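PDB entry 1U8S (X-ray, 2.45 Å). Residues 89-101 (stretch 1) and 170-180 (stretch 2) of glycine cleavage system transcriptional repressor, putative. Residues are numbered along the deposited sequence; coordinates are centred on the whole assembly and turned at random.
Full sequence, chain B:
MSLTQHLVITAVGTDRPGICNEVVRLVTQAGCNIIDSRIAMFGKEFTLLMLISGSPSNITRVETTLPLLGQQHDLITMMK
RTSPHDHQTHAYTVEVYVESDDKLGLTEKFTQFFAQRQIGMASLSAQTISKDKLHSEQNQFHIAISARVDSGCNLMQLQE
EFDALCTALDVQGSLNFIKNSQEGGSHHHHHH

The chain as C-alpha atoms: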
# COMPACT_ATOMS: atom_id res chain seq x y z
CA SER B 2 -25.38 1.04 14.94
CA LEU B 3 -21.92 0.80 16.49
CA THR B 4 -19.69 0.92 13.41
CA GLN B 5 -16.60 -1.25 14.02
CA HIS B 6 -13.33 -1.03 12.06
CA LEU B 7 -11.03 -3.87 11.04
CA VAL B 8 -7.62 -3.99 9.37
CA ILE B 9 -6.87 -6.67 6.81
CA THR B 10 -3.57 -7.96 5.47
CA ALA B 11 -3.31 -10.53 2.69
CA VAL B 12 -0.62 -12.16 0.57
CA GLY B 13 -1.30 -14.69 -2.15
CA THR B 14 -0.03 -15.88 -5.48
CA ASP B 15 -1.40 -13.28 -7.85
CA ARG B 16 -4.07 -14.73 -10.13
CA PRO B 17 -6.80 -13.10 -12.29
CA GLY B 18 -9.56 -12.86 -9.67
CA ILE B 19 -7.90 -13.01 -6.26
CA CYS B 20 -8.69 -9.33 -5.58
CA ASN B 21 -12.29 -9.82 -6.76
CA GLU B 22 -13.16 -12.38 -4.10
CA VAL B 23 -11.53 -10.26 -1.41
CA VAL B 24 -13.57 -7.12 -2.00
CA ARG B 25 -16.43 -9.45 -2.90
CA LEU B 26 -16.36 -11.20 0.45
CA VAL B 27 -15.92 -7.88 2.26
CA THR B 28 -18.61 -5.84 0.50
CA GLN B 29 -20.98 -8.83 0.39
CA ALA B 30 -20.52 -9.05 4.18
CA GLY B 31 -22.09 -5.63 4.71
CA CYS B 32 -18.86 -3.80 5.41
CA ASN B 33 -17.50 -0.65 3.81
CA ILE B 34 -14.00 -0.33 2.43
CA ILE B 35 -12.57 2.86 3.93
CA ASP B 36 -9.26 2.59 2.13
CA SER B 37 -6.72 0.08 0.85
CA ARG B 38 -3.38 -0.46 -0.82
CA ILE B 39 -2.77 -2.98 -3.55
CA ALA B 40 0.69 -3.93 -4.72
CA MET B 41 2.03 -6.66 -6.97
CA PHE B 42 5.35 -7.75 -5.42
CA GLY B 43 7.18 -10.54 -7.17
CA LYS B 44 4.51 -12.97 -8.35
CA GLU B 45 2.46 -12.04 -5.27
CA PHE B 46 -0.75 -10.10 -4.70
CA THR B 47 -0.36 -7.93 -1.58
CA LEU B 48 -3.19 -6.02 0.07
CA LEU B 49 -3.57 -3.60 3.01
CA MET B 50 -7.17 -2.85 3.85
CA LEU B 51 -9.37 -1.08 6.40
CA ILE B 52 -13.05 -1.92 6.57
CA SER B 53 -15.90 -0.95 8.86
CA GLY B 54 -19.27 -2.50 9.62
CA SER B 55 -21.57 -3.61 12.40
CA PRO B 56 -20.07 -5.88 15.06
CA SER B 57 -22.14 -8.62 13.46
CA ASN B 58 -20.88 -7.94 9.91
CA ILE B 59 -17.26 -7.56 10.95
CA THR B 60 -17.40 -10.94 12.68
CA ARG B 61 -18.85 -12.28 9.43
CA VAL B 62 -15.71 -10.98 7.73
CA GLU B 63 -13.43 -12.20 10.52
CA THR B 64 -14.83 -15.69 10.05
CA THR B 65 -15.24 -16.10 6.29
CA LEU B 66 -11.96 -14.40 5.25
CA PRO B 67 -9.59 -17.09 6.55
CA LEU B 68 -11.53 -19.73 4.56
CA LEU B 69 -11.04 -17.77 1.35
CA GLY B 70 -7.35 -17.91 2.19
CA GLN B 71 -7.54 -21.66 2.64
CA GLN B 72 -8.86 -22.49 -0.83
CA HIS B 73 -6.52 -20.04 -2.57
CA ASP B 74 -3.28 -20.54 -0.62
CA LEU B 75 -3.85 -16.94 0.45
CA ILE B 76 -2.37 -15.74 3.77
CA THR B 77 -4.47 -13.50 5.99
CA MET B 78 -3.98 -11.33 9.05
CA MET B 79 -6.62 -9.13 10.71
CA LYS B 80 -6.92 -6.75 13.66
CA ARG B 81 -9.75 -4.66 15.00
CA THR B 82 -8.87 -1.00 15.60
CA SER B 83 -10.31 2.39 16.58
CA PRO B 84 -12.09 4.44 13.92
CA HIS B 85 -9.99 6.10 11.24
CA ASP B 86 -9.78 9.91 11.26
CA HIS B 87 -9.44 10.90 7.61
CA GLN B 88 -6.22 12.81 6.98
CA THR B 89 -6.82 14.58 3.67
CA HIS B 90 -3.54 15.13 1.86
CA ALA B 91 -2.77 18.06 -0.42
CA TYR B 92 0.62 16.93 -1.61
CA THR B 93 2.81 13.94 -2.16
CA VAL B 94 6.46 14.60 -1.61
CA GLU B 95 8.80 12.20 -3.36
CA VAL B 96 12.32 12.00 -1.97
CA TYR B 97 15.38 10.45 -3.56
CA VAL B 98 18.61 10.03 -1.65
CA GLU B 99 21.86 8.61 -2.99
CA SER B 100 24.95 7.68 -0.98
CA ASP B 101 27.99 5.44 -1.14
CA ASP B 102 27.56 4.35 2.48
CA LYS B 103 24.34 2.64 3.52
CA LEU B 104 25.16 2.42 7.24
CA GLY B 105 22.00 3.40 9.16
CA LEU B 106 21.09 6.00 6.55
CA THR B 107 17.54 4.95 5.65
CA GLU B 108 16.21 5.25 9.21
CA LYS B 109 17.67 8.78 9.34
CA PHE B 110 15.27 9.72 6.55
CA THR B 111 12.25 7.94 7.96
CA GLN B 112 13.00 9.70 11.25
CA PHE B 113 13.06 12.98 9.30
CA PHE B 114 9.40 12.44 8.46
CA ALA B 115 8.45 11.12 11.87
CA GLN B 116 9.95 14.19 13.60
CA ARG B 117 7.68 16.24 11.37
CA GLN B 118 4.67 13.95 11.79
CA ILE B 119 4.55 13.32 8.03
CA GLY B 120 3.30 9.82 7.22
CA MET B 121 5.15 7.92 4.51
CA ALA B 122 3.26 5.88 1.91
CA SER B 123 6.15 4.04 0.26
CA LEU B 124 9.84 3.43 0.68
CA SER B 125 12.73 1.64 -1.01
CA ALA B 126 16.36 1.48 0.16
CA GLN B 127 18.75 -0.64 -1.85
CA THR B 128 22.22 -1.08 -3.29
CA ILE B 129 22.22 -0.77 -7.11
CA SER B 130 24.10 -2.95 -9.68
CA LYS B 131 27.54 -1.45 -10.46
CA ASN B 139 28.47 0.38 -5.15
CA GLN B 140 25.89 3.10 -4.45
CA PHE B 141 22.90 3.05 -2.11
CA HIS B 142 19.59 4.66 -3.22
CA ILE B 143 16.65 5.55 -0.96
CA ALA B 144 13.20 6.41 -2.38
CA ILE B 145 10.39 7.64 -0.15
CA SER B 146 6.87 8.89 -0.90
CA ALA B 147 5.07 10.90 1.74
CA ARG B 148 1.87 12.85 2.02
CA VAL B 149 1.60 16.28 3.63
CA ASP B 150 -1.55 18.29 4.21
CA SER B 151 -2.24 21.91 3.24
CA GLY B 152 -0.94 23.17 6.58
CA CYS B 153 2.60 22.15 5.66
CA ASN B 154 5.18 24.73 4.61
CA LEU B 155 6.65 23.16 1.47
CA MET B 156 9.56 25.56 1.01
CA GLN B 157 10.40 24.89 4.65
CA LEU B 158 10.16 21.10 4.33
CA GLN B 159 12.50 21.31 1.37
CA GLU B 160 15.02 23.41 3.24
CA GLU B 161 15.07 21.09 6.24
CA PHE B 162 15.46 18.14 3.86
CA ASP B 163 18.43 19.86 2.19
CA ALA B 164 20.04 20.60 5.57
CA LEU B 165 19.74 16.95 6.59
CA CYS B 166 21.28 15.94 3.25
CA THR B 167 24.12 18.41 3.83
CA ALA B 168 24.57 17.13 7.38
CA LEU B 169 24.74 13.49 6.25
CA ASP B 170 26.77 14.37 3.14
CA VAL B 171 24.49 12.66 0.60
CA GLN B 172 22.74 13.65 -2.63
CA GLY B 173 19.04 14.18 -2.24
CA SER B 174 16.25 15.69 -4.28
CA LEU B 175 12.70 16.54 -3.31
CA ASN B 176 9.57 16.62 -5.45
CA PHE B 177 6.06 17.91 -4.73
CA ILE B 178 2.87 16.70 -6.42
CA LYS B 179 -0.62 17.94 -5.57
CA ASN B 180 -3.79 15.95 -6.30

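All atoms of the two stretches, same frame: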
# COMPACT_ATOMS: atom_id res chain seq x y z
N THR B 89 -6.83 14.18 5.07
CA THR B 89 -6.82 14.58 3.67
C THR B 89 -5.42 15.08 3.36
O THR B 89 -4.84 15.81 4.16
CB THR B 89 -7.84 15.70 3.39
OG1 THR B 89 -7.69 16.74 4.37
CG2 THR B 89 -9.26 15.16 3.44
N HIS B 90 -4.88 14.68 2.22
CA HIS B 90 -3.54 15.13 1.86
C HIS B 90 -3.55 15.99 0.60
O HIS B 90 -4.19 15.66 -0.39
CB HIS B 90 -2.60 13.92 1.72
CG HIS B 90 -2.64 13.24 0.38
ND1 HIS B 90 -1.82 13.62 -0.66
CD2 HIS B 90 -3.33 12.17 -0.05
CE1 HIS B 90 -2.00 12.79 -1.68
NE2 HIS B 90 -2.92 11.90 -1.34
N ALA B 91 -2.84 17.11 0.68
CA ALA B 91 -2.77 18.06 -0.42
C ALA B 91 -1.56 17.83 -1.32
O ALA B 91 -1.54 18.25 -2.47
CB ALA B 91 -2.72 19.46 0.14
N TYR B 92 -0.55 17.17 -0.80
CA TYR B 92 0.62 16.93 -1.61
C TYR B 92 1.25 15.59 -1.31
O TYR B 92 0.99 14.97 -0.28
CB TYR B 92 1.68 18.00 -1.38
CG TYR B 92 1.33 19.35 -1.92
CD1 TYR B 92 1.78 19.76 -3.18
CD2 TYR B 92 0.60 20.26 -1.16
CE1 TYR B 92 1.50 21.05 -3.66
CE2 TYR B 92 0.32 21.54 -1.63
CZ TYR B 92 0.77 21.93 -2.87
OH TYR B 92 0.51 23.21 -3.30
N THR B 93 2.06 15.17 -2.25
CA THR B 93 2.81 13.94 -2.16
C THR B 93 4.22 14.42 -2.38
O THR B 93 4.51 15.00 -3.42
CB THR B 93 2.46 12.94 -3.29
OG1 THR B 93 1.21 12.30 -3.01
CG2 THR B 93 3.56 11.88 -3.41
N VAL B 94 5.09 14.21 -1.41
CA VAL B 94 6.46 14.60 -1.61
C VAL B 94 7.20 13.31 -1.93
O VAL B 94 7.00 12.30 -1.26
CB VAL B 94 7.09 15.25 -0.34
CG1 VAL B 94 6.12 16.25 0.25
CG2 VAL B 94 7.43 14.19 0.69
N GLU B 95 8.00 13.35 -2.98
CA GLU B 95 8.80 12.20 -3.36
C GLU B 95 10.24 12.57 -3.07
O GLU B 95 10.71 13.61 -3.52
CB GLU B 95 8.65 11.90 -4.84
CG GLU B 95 7.23 11.81 -5.30
CD GLU B 95 7.13 11.50 -6.78
OE1 GLU B 95 7.98 12.00 -7.56
OE2 GLU B 95 6.20 10.77 -7.17
N VAL B 96 10.93 11.73 -2.31
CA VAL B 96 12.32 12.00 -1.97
C VAL B 96 13.22 10.95 -2.59
O VAL B 96 12.84 9.79 -2.72
CB VAL B 96 12.54 12.01 -0.45
CG1 VAL B 96 14.01 11.89 -0.13
CG2 VAL B 96 11.98 13.28 0.14
N TYR B 97 14.42 11.37 -2.98
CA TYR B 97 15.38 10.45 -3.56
C TYR B 97 16.76 10.77 -3.01
O TYR B 97 17.32 11.83 -3.27
CB TYR B 97 15.40 10.56 -5.08
CG TYR B 97 15.88 9.28 -5.71
CD1 TYR B 97 15.09 8.14 -5.69
CD2 TYR B 97 17.17 9.18 -6.26
CE1 TYR B 97 15.55 6.92 -6.20
CE2 TYR B 97 17.64 7.96 -6.77
CZ TYR B 97 16.82 6.83 -6.74
OH TYR B 97 17.25 5.63 -7.23
N VAL B 98 17.31 9.83 -2.25
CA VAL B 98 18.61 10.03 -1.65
C VAL B 98 19.60 9.03 -2.20
O VAL B 98 19.28 7.87 -2.36
CB VAL B 98 18.52 9.88 -0.11
CG1 VAL B 98 19.91 9.94 0.52
CG2 VAL B 98 17.63 10.98 0.46
N GLU B 99 20.82 9.49 -2.48
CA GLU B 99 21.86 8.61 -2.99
C GLU B 99 23.12 8.78 -2.16
O GLU B 99 23.53 9.90 -1.87
CB GLU B 99 22.16 8.93 -4.45
CG GLU B 99 21.04 8.58 -5.41
CD GLU B 99 21.26 9.15 -6.80
OE1 GLU B 99 20.51 8.77 -7.73
OE2 GLU B 99 22.18 9.99 -6.96
N SER B 100 23.74 7.66 -1.78
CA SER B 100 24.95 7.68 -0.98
C SER B 100 25.86 6.53 -1.38
O SER B 100 25.47 5.67 -2.15
CB SER B 100 24.62 7.55 0.50
OG SER B 100 25.80 7.48 1.28
N ASP B 101 27.07 6.52 -0.85
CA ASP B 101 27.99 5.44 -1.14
C ASP B 101 28.02 4.53 0.08
O ASP B 101 28.41 3.37 -0.01
CB ASP B 101 29.39 5.98 -1.42
CG ASP B 101 29.98 6.68 -0.21
OD1 ASP B 101 29.45 7.74 0.17
OD2 ASP B 101 30.97 6.16 0.34
N ASP B 170 25.93 14.39 4.34
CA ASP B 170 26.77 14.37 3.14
C ASP B 170 26.30 13.43 2.03
O ASP B 170 27.10 12.64 1.51
CB ASP B 170 28.20 14.01 3.53
CG ASP B 170 29.15 14.04 2.36
OD1 ASP B 170 29.09 15.02 1.59
OD2 ASP B 170 29.95 13.10 2.22
N VAL B 171 25.03 13.51 1.67
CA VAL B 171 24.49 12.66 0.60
C VAL B 171 23.73 13.52 -0.41
O VAL B 171 23.39 14.67 -0.13
CB VAL B 171 23.50 11.60 1.14
CG1 VAL B 171 24.14 10.80 2.23
CG2 VAL B 171 22.23 12.28 1.66
N GLN B 172 23.47 12.95 -1.58
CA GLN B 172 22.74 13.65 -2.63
C GLN B 172 21.26 13.34 -2.52
O GLN B 172 20.84 12.18 -2.59
CB GLN B 172 23.22 13.22 -4.01
CG GLN B 172 24.68 13.54 -4.31
CD GLN B 172 25.08 13.08 -5.70
OE1 GLN B 172 25.15 11.87 -5.98
NE2 GLN B 172 25.34 14.04 -6.59
N GLY B 173 20.46 14.38 -2.35
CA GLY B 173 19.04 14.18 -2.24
C GLY B 173 18.25 15.23 -2.99
O GLY B 173 18.64 16.39 -3.06
N SER B 174 17.14 14.80 -3.56
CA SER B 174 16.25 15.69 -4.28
C SER B 174 14.86 15.54 -3.68
O SER B 174 14.53 14.52 -3.07
CB SER B 174 16.23 15.36 -5.77
OG SER B 174 16.16 13.96 -6.00
N LEU B 175 14.04 16.56 -3.84
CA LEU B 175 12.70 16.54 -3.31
C LEU B 175 11.74 16.92 -4.44
O LEU B 175 12.09 17.70 -5.33
CB LEU B 175 12.62 17.51 -2.14
CG LEU B 175 11.46 17.38 -1.16
CD1 LEU B 175 11.82 18.08 0.13
CD2 LEU B 175 10.21 17.99 -1.77
N ASN B 176 10.55 16.35 -4.42
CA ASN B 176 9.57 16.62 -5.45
C ASN B 176 8.21 16.76 -4.78
O ASN B 176 7.92 16.04 -3.83
CB ASN B 176 9.55 15.45 -6.44
CG ASN B 176 9.30 15.89 -7.87
OD1 ASN B 176 8.39 15.39 -8.54
ND2 ASN B 176 10.13 16.81 -8.37
N PHE B 177 7.40 17.69 -5.26
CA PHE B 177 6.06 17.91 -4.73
C PHE B 177 5.02 17.67 -5.82
O PHE B 177 5.20 18.09 -6.96
CB PHE B 177 5.89 19.33 -4.22
CG PHE B 177 6.64 19.63 -2.96
CD1 PHE B 177 6.27 19.02 -1.76
CD2 PHE B 177 7.69 20.52 -2.96
CE1 PHE B 177 6.95 19.31 -0.58
CE2 PHE B 177 8.38 20.81 -1.78
CZ PHE B 177 8.00 20.20 -0.59
N ILE B 178 3.95 16.97 -5.47
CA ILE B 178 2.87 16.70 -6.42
C ILE B 178 1.54 16.85 -5.69
O ILE B 178 1.30 16.17 -4.70
CB ILE B 178 2.91 15.27 -6.96
CG1 ILE B 178 4.30 14.92 -7.49
CG2 ILE B 178 1.88 15.11 -8.06
CD1 ILE B 178 4.47 13.43 -7.75
N LYS B 179 0.69 17.74 -6.18
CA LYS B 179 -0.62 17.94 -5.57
C LYS B 179 -1.63 17.07 -6.31
O LYS B 179 -1.38 16.67 -7.45
CB LYS B 179 -1.02 19.42 -5.67
CG LYS B 179 -1.05 19.97 -7.08
CD LYS B 179 -1.29 21.48 -7.11
CE LYS B 179 -2.67 21.86 -6.59
NZ LYS B 179 -2.90 21.52 -5.16
N ASN B 180 -2.76 16.78 -5.67
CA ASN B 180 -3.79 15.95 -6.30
C ASN B 180 -5.15 16.65 -6.38
O ASN B 180 -6.18 15.99 -6.10
CB ASN B 180 -3.92 14.63 -5.54
CG ASN B 180 -3.89 14.83 -4.03
OD1 ASN B 180 -4.90 14.70 -3.35
ND2 ASN B 180 -2.71 15.16 -3.52

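How do the two backbones hold together? Strand 92-100 and the strand that begins at Gln-172 run antiparallel, their directions 158° apart, and four residue pairs exchange hydrogen bonds in both directions. Thr-93 N donates to Ile-178 O at 2.8 Å, and Ile-178 N returns a bond to Thr-93 O at 2.9 Å. Glu-95 with Asn-176, Tyr-97 with Ser-174 and Glu-99 with Gln-172 repeat the pattern. The shortest bond is Glu-99 N to Gln-172 O, 2.7 Å; the one from Asn-176 N to Glu-95 O, 2.9 Å, is bent and weak.

What fills the gaps between these pairs? The alternate pairs share no N-H...O hydrogen bonds, and their alpha carbons lie closer together, 4.2 Å between Val-98 CA and Gly-173 CA. Here CA-H groups point at carbonyls: Val-94 CA lies 3.0 Å from Asn-176 O, and Gly-173 CA 3.1 Å from Tyr-97 O.

Which side chains form the apolar face? Val-94, Val-96 and Val-98 share one face of the sheet with Leu-175 and Phe-177, and all three valines are buried. Val-94 CG1 meets Phe-177 CE1 at 3.3 Å, a tight contact, while Val-96 CG2 sits 4.3 Å from Leu-175 CG. Gly-173 adds no side chain opposite Val-98; Val-98 CG1 lies 3.5 Å from Val-171 CG2.

What lies on the other face? Thr-93, Glu-95, Tyr-97 and Glu-99 line up with Ile-178, Asn-176, Ser-174 and Gln-172, a largely polar set. Their side chains pack alongside one another: Tyr-97 CB is 3.6 Å from Ser-174 OG, and Glu-95 OE2 comes within 3.2 Å of Ile-178 CD1. The hydrogen bonds between the strands all join backbone atoms, and side-chain packing adds contacts on both faces.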